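Long-range contact in chitin-binding type-4 domain-containing protein (Photorhabdus laumondii subsp. laumondii, PDB 6T5Z), which is a copper-dependent lytic polysaccharide monooxygenase of family AA10 that probably binds chitin and cleaves its chains oxidatively: residues 21-35 with 58-71. Residues are numbered along the deposited sequence; the frame is centred on the assembly and turned at random.
Sequences QNMDCGLVKYEPQSL and HFGALDAQTEDRWK. With CU (copper (II) ion), chain E.
Phe59 packs its ring against Val28 and Leu35, a worked example of two loops joined at one end by an inserted aromatic. With CG anti to its own carbonyl carbon (chi1 -60°), Phe59 extends its ring into the bend of residues 27-35. Val28 CG2 lies 3.3 Å from Phe59 CD1, and Leu35 CD2 approaches Phe59 CD2 at 3.5 Å. At the ring edge, Glu31 OE2 comes within 3.3 Å of Phe59 CZ, the carboxylate turned steeply against the ring, while the carbonyl of Ser34 meets CE2. Leu62 continues the apolar layer, reaching tip to tip toward Val28. Where Leu27 CB meets the edge of the Phe59 ring, Leu27 CD2 makes a CH-pi contact over one face of His58, 3.7 Å from the ring centroid; His58 CD2 in turn lies over a face of Phe59. His58 ND1 binds a copper ion, distinct from the one held by His1 and His90.

The other end is polar. Arg69 NH2 donates an almost straight 2.9 Å bond to Met23 O, in both the guanidinium and the carbonyl plane, and Trp70 CZ3 lies over one guanidinium face. Asn22 OD1 accepts the N-H of Lys71, 3.0 Å from Lys71 N and also in the carbonyl plane, and takes a second hydrogen from a water shared with Arg69 O; the amide of Asn22 stands at the edge of the Trp70 indole, 75° from the ring plane.

A second shell positions these groups: Trp70 NE1 bonds to Ala64 O, and Asn22 ND2 to Arg10 O. The disulfide of Cys25 to Cys14 ties loop 21-35 to helix 10-14, while Leu35 and Trp70 touch strand 161-172 and Ser34 lies beside His1, which leads into strand 2-6.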
loop_
_atom_site.group_PDB
_atom_site.type_symbol
_atom_site.label_atom_id
_atom_site.label_comp_id
_atom_site.label_asym_id
_atom_site.label_seq_id
_atom_site.Cartn_x
_atom_site.Cartn_y
_atom_site.Cartn_z
ATOM N N GLN A 21 -7.925 -1.715 14.344
ATOM C CA GLN A 21 -7.300 -0.450 14.700
ATOM C C GLN A 21 -7.786 0.679 13.803
ATOM O O GLN A 21 -7.746 1.844 14.210
ATOM C CB GLN A 21 -5.779 -0.593 14.648
ATOM C CG GLN A 21 -5.260 -1.669 15.596
ATOM C CD GLN A 21 -3.769 -1.901 15.477
ATOM O OE1 GLN A 21 -2.965 -1.023 15.795
ATOM N NE2 GLN A 21 -3.390 -3.090 15.018
ATOM N N ASN A 22 -8.242 0.359 12.594
ATOM C CA ASN A 22 -9.047 1.257 11.784
ATOM C C ASN A 22 -10.470 0.739 11.826
ATOM O O ASN A 22 -10.702 -0.472 11.754
ATOM C CB ASN A 22 -8.596 1.321 10.319
ATOM C CG ASN A 22 -7.296 2.069 10.131
ATOM O OD1 ASN A 22 -7.006 3.029 10.842
ATOM N ND2 ASN A 22 -6.494 1.624 9.153
ATOM N N MET A 23 -11.421 1.654 11.925
ATOM C CA MET A 23 -12.828 1.299 11.932
ATOM C C MET A 23 -13.559 2.044 10.830
ATOM O O MET A 23 -13.022 2.958 10.206
ATOM C CB MET A 23 -13.461 1.607 13.286
ATOM C CG MET A 23 -12.989 0.683 14.371
ATOM S SD MET A 23 -13.955 0.983 15.840
ATOM C CE MET A 23 -15.625 0.817 15.203
ATOM N N ASP A 24 -14.813 1.644 10.628
ATOM C CA ASP A 24 -15.685 2.226 9.606
ATOM C C ASP A 24 -15.094 2.085 8.203
ATOM O O ASP A 24 -15.139 3.012 7.391
ATOM C CB ASP A 24 -16.008 3.689 9.924
ATOM C CG ASP A 24 -17.340 4.132 9.339
ATOM O OD1 ASP A 24 -18.120 3.259 8.898
ATOM O OD2 ASP A 24 -17.610 5.355 9.325
ATOM N N CYS A 25 -14.591 0.882 7.909
ATOM C CA CYS A 25 -13.918 0.578 6.653
ATOM C C CYS A 25 -14.807 -0.142 5.647
ATOM O O CYS A 25 -14.337 -0.462 4.548
ATOM C CB CYS A 25 -12.689 -0.289 6.923
ATOM S SG CYS A 25 -11.465 0.417 8.034
ATOM N N GLY A 26 -16.058 -0.432 5.997
ATOM C CA GLY A 26 -16.906 -1.173 5.083
ATOM C C GLY A 26 -16.386 -2.582 4.852
ATOM O O GLY A 26 -15.752 -3.196 5.716
ATOM N N LEU A 27 -16.624 -3.081 3.636
ATOM C CA LEU A 27 -16.282 -4.463 3.312
ATOM C C LEU A 27 -14.783 -4.739 3.397
ATOM O O LEU A 27 -14.405 -5.899 3.582
ATOM C CB LEU A 27 -16.785 -4.813 1.908
ATOM C CG LEU A 27 -16.706 -6.287 1.530
ATOM C CD1 LEU A 27 -17.606 -7.137 2.420
ATOM C CD2 LEU A 27 -17.075 -6.464 0.063
ATOM N N VAL A 28 -13.935 -3.704 3.282
ATOM C CA VAL A 28 -12.478 -3.869 3.389
ATOM C C VAL A 28 -12.120 -4.747 4.579
ATOM O O VAL A 28 -11.248 -5.626 4.497
ATOM C CB VAL A 28 -11.795 -2.492 3.511
ATOM C CG1 VAL A 28 -10.351 -2.652 3.915
ATOM C CG2 VAL A 28 -11.883 -1.729 2.229
ATOM N N LYS A 29 -12.787 -4.503 5.708
ATOM C CA LYS A 29 -12.546 -5.246 6.939
ATOM C C LYS A 29 -12.500 -6.748 6.700
ATOM O O LYS A 29 -11.691 -7.457 7.309
ATOM C CB LYS A 29 -13.640 -4.913 7.952
ATOM C CG LYS A 29 -13.582 -5.784 9.172
ATOM C CD LYS A 29 -14.584 -5.333 10.209
ATOM C CE LYS A 29 -14.626 -6.290 11.377
ATOM N NZ LYS A 29 -15.666 -5.861 12.365
ATOM N N TYR A 30 -13.344 -7.252 5.795
ATOM C CA TYR A 30 -13.524 -8.686 5.642
ATOM C C TYR A 30 -12.755 -9.270 4.466
ATOM O O TYR A 30 -12.731 -10.494 4.308
ATOM C CB TYR A 30 -15.012 -9.000 5.503
ATOM C CG TYR A 30 -15.777 -8.476 6.692
ATOM C CD1 TYR A 30 -15.675 -9.095 7.920
ATOM C CD2 TYR A 30 -16.547 -7.320 6.603
ATOM C CE1 TYR A 30 -16.348 -8.604 9.026
ATOM C CE2 TYR A 30 -17.219 -6.816 7.706
ATOM C CZ TYR A 30 -17.117 -7.476 8.913
ATOM O OH TYR A 30 -17.768 -7.004 10.037
ATOM N N GLU A 31 -12.118 -8.441 3.647
ATOM C CA GLU A 31 -11.277 -8.942 2.553
ATOM C C GLU A 31 -10.191 -7.932 2.206
ATOM O O GLU A 31 -10.130 -7.399 1.087
ATOM C CB GLU A 31 -12.132 -9.293 1.348
ATOM C CG GLU A 31 -13.170 -8.290 1.040
ATOM C CD GLU A 31 -14.097 -8.803 -0.014
ATOM O OE1 GLU A 31 -14.492 -9.983 0.093
ATOM O OE2 GLU A 31 -14.400 -8.047 -0.964
ATOM N N PRO A 32 -9.268 -7.693 3.140
ATOM C CA PRO A 32 -8.128 -6.808 2.856
ATOM C C PRO A 32 -7.225 -7.335 1.766
ATOM O O PRO A 32 -6.397 -6.569 1.260
ATOM C CB PRO A 32 -7.396 -6.754 4.201
ATOM C CG PRO A 32 -7.759 -8.101 4.854
ATOM C CD PRO A 32 -9.145 -8.387 4.439
ATOM N N GLN A 33 -7.358 -8.611 1.398
ATOM C CA GLN A 33 -6.564 -9.265 0.360
ATOM C C GLN A 33 -7.053 -8.971 -1.048
ATOM O O GLN A 33 -6.418 -9.430 -2.018
ATOM C CB GLN A 33 -6.565 -10.792 0.566
ATOM C CG GLN A 33 -7.908 -11.536 0.252
ATOM C CD GLN A 33 -8.845 -11.637 1.479
ATOM O OE1 GLN A 33 -8.725 -10.855 2.419
ATOM N NE2 GLN A 33 -9.759 -12.616 1.471
ATOM N N SER A 34 -8.127 -8.190 -1.199
ATOM C CA SER A 34 -8.892 -8.184 -2.442
ATOM C C SER A 34 -8.841 -6.852 -3.181
ATOM O O SER A 34 -9.698 -6.582 -4.031
ATOM C CB SER A 34 -10.338 -8.574 -2.151
ATOM O OG SER A 34 -10.406 -9.913 -1.685
ATOM N N LEU A 35 -7.841 -6.025 -2.897
ATOM C CA LEU A 35 -7.734 -4.702 -3.512
ATOM C C LEU A 35 -6.999 -4.833 -4.856
ATOM O O LEU A 35 -5.834 -4.463 -5.032
ATOM C CB LEU A 35 -7.059 -3.741 -2.540
ATOM C CG LEU A 35 -8.010 -3.282 -1.404
ATOM C CD1 LEU A 35 -7.247 -3.045 -0.121
ATOM C CD2 LEU A 35 -8.712 -2.021 -1.830
ATOM N N HIS A 58 -16.953 -0.411 -3.336
ATOM C CA HIS A 58 -17.313 -0.776 -1.971
ATOM C C HIS A 58 -16.112 -0.814 -1.030
ATOM O O HIS A 58 -16.283 -1.115 0.156
ATOM C CB HIS A 58 -18.103 -2.099 -1.937
ATOM C CG HIS A 58 -17.397 -3.289 -2.524
ATOM N ND1 HIS A 58 -18.080 -4.410 -2.947
ATOM C CD2 HIS A 58 -16.084 -3.557 -2.721
ATOM C CE1 HIS A 58 -17.222 -5.310 -3.392
ATOM N NE2 HIS A 58 -16.003 -4.818 -3.265
ATOM N N PHE A 59 -14.920 -0.467 -1.518
ATOM C CA PHE A 59 -13.763 -0.204 -0.676
ATOM C C PHE A 59 -13.479 1.292 -0.534
ATOM O O PHE A 59 -12.426 1.665 -0.012
ATOM C CB PHE A 59 -12.523 -0.915 -1.233
ATOM C CG PHE A 59 -12.653 -2.425 -1.330
ATOM C CD1 PHE A 59 -13.371 -3.160 -0.404
ATOM C CD2 PHE A 59 -12.030 -3.101 -2.371
ATOM C CE1 PHE A 59 -13.455 -4.539 -0.504
ATOM C CE2 PHE A 59 -12.108 -4.495 -2.474
ATOM C CZ PHE A 59 -12.825 -5.210 -1.551
ATOM N N GLY A 60 -14.410 2.146 -0.964
ATOM C CA GLY A 60 -14.221 3.587 -1.009
ATOM C C GLY A 60 -14.000 4.263 0.333
ATOM O O GLY A 60 -13.479 5.383 0.365
ATOM N N ALA A 61 -14.370 3.613 1.444
ATOM C CA ALA A 61 -14.046 4.197 2.748
ATOM C C ALA A 61 -12.555 4.484 2.877
ATOM O O ALA A 61 -12.162 5.437 3.555
ATOM C CB ALA A 61 -14.502 3.276 3.879
ATOM N N LEU A 62 -11.713 3.682 2.227
ATOM C CA LEU A 62 -10.275 3.884 2.327
ATOM C C LEU A 62 -9.811 5.171 1.656
ATOM O O LEU A 62 -8.679 5.598 1.894
ATOM C CB LEU A 62 -9.520 2.704 1.708
ATOM C CG LEU A 62 -9.760 1.346 2.363
ATOM C CD1 LEU A 62 -8.918 0.271 1.683
ATOM C CD2 LEU A 62 -9.451 1.413 3.854
ATOM N N ASP A 63 -10.644 5.790 0.829
ATOM C CA ASP A 63 -10.212 6.973 0.095
ATOM C C ASP A 63 -10.306 8.244 0.920
ATOM O O ASP A 63 -9.836 9.297 0.474
ATOM C CB ASP A 63 -11.025 7.100 -1.196
ATOM C CG ASP A 63 -10.703 6.002 -2.179
ATOM O OD1 ASP A 63 -9.517 5.591 -2.241
ATOM O OD2 ASP A 63 -11.625 5.533 -2.878
ATOM N N ALA A 64 -10.902 8.179 2.108
ATOM C CA ALA A 64 -10.883 9.330 2.994
ATOM C C ALA A 64 -9.437 9.686 3.300
ATOM O O ALA A 64 -8.590 8.801 3.439
ATOM C CB ALA A 64 -11.638 9.009 4.285
ATOM N N GLN A 65 -9.143 10.985 3.390
ATOM C CA GLN A 65 -7.777 11.424 3.677
ATOM C C GLN A 65 -7.834 12.675 4.549
ATOM O O GLN A 65 -8.141 13.774 4.072
ATOM C CB GLN A 65 -6.982 11.669 2.398
ATOM C CG GLN A 65 -5.494 11.872 2.656
ATOM C CD GLN A 65 -4.891 10.754 3.483
ATOM O OE1 GLN A 65 -4.936 9.582 3.096
ATOM N NE2 GLN A 65 -4.325 11.109 4.630
ATOM N N THR A 66 -7.563 12.489 5.838
ATOM C CA THR A 66 -7.343 13.575 6.785
ATOM C C THR A 66 -6.205 13.148 7.698
ATOM O O THR A 66 -5.874 11.964 7.788
ATOM C CB THR A 66 -8.581 13.901 7.645
ATOM O OG1 THR A 66 -8.818 12.816 8.553
ATOM C CG2 THR A 66 -9.824 14.120 6.787
ATOM N N GLU A 67 -5.605 14.126 8.378
ATOM C CA GLU A 67 -4.582 13.807 9.370
ATOM C C GLU A 67 -5.113 12.892 10.468
ATOM O O GLU A 67 -4.357 12.085 11.018
ATOM C CB GLU A 67 -4.030 15.087 9.994
ATOM C CG GLU A 67 -3.144 15.883 9.056
ATOM C CD GLU A 67 -2.717 17.215 9.650
ATOM O OE1 GLU A 67 -3.414 18.227 9.415
ATOM O OE2 GLU A 67 -1.692 17.241 10.371
ATOM N N ASP A 68 -6.402 12.999 10.789
ATOM C CA ASP A 68 -6.986 12.307 11.931
ATOM C C ASP A 68 -7.523 10.921 11.601
ATOM O O ASP A 68 -7.783 10.145 12.529
ATOM C CB ASP A 68 -8.129 13.152 12.542
ATOM C CG ASP A 68 -9.025 13.806 11.476
ATOM O OD1 ASP A 68 -8.767 14.979 11.114
ATOM O OD2 ASP A 68 -9.985 13.158 11.002
ATOM N N ARG A 69 -7.669 10.578 10.317
ATOM C CA ARG A 69 -8.529 9.452 9.949
ATOM C C ARG A 69 -7.908 8.105 10.294
ATOM O O ARG A 69 -8.603 7.197 10.769
ATOM C CB ARG A 69 -8.858 9.515 8.460
ATOM C CG ARG A 69 -9.688 8.332 7.974
ATOM C CD ARG A 69 -11.127 8.462 8.448
ATOM N NE ARG A 69 -11.944 7.307 8.088
ATOM C CZ ARG A 69 -11.997 6.176 8.786
ATOM N NH1 ARG A 69 -11.254 6.021 9.878
ATOM N NH2 ARG A 69 -12.799 5.193 8.394
ATOM N N TRP A 70 -6.624 7.923 9.986
ATOM C CA TRP A 70 -6.042 6.595 9.921
ATOM C C TRP A 70 -5.032 6.367 11.033
ATOM O O TRP A 70 -4.279 7.270 11.404
ATOM C CB TRP A 70 -5.370 6.372 8.563
ATOM C CG TRP A 70 -6.329 6.547 7.411
ATOM C CD1 TRP A 70 -6.271 7.500 6.432
ATOM C CD2 TRP A 70 -7.505 5.771 7.147
ATOM N NE1 TRP A 70 -7.325 7.353 5.566
ATOM C CE2 TRP A 70 -8.093 6.293 5.976
ATOM C CE3 TRP A 70 -8.106 4.670 7.774
ATOM C CZ2 TRP A 70 -9.261 5.756 5.424
ATOM C CZ3 TRP A 70 -9.263 4.136 7.221
ATOM C CH2 TRP A 70 -9.834 4.692 6.070
ATOM N N LYS A 71 -5.022 5.141 11.550
ATOM C CA LYS A 71 -4.006 4.738 12.506
ATOM C C LYS A 71 -2.670 4.617 11.783
ATOM O O LYS A 71 -2.590 4.005 10.717
ATOM C CB LYS A 71 -4.396 3.409 13.140
ATOM C CG LYS A 71 -3.290 2.742 13.929
ATOM C CD LYS A 71 -3.087 3.411 15.270
ATOM C CE LYS A 71 -2.065 2.634 16.109
ATOM N NZ LYS A 71 -0.732 2.536 15.435
HETATM CU CU CU E . -20.203 -4.314 -2.885
HETATM O O HOH W 1 -8.322 5.011 12.281
HETATM O O HOH W 2 -3.905 2.844 8.656
HETATM O O HOH W 3 -15.657 0.976 1.888
#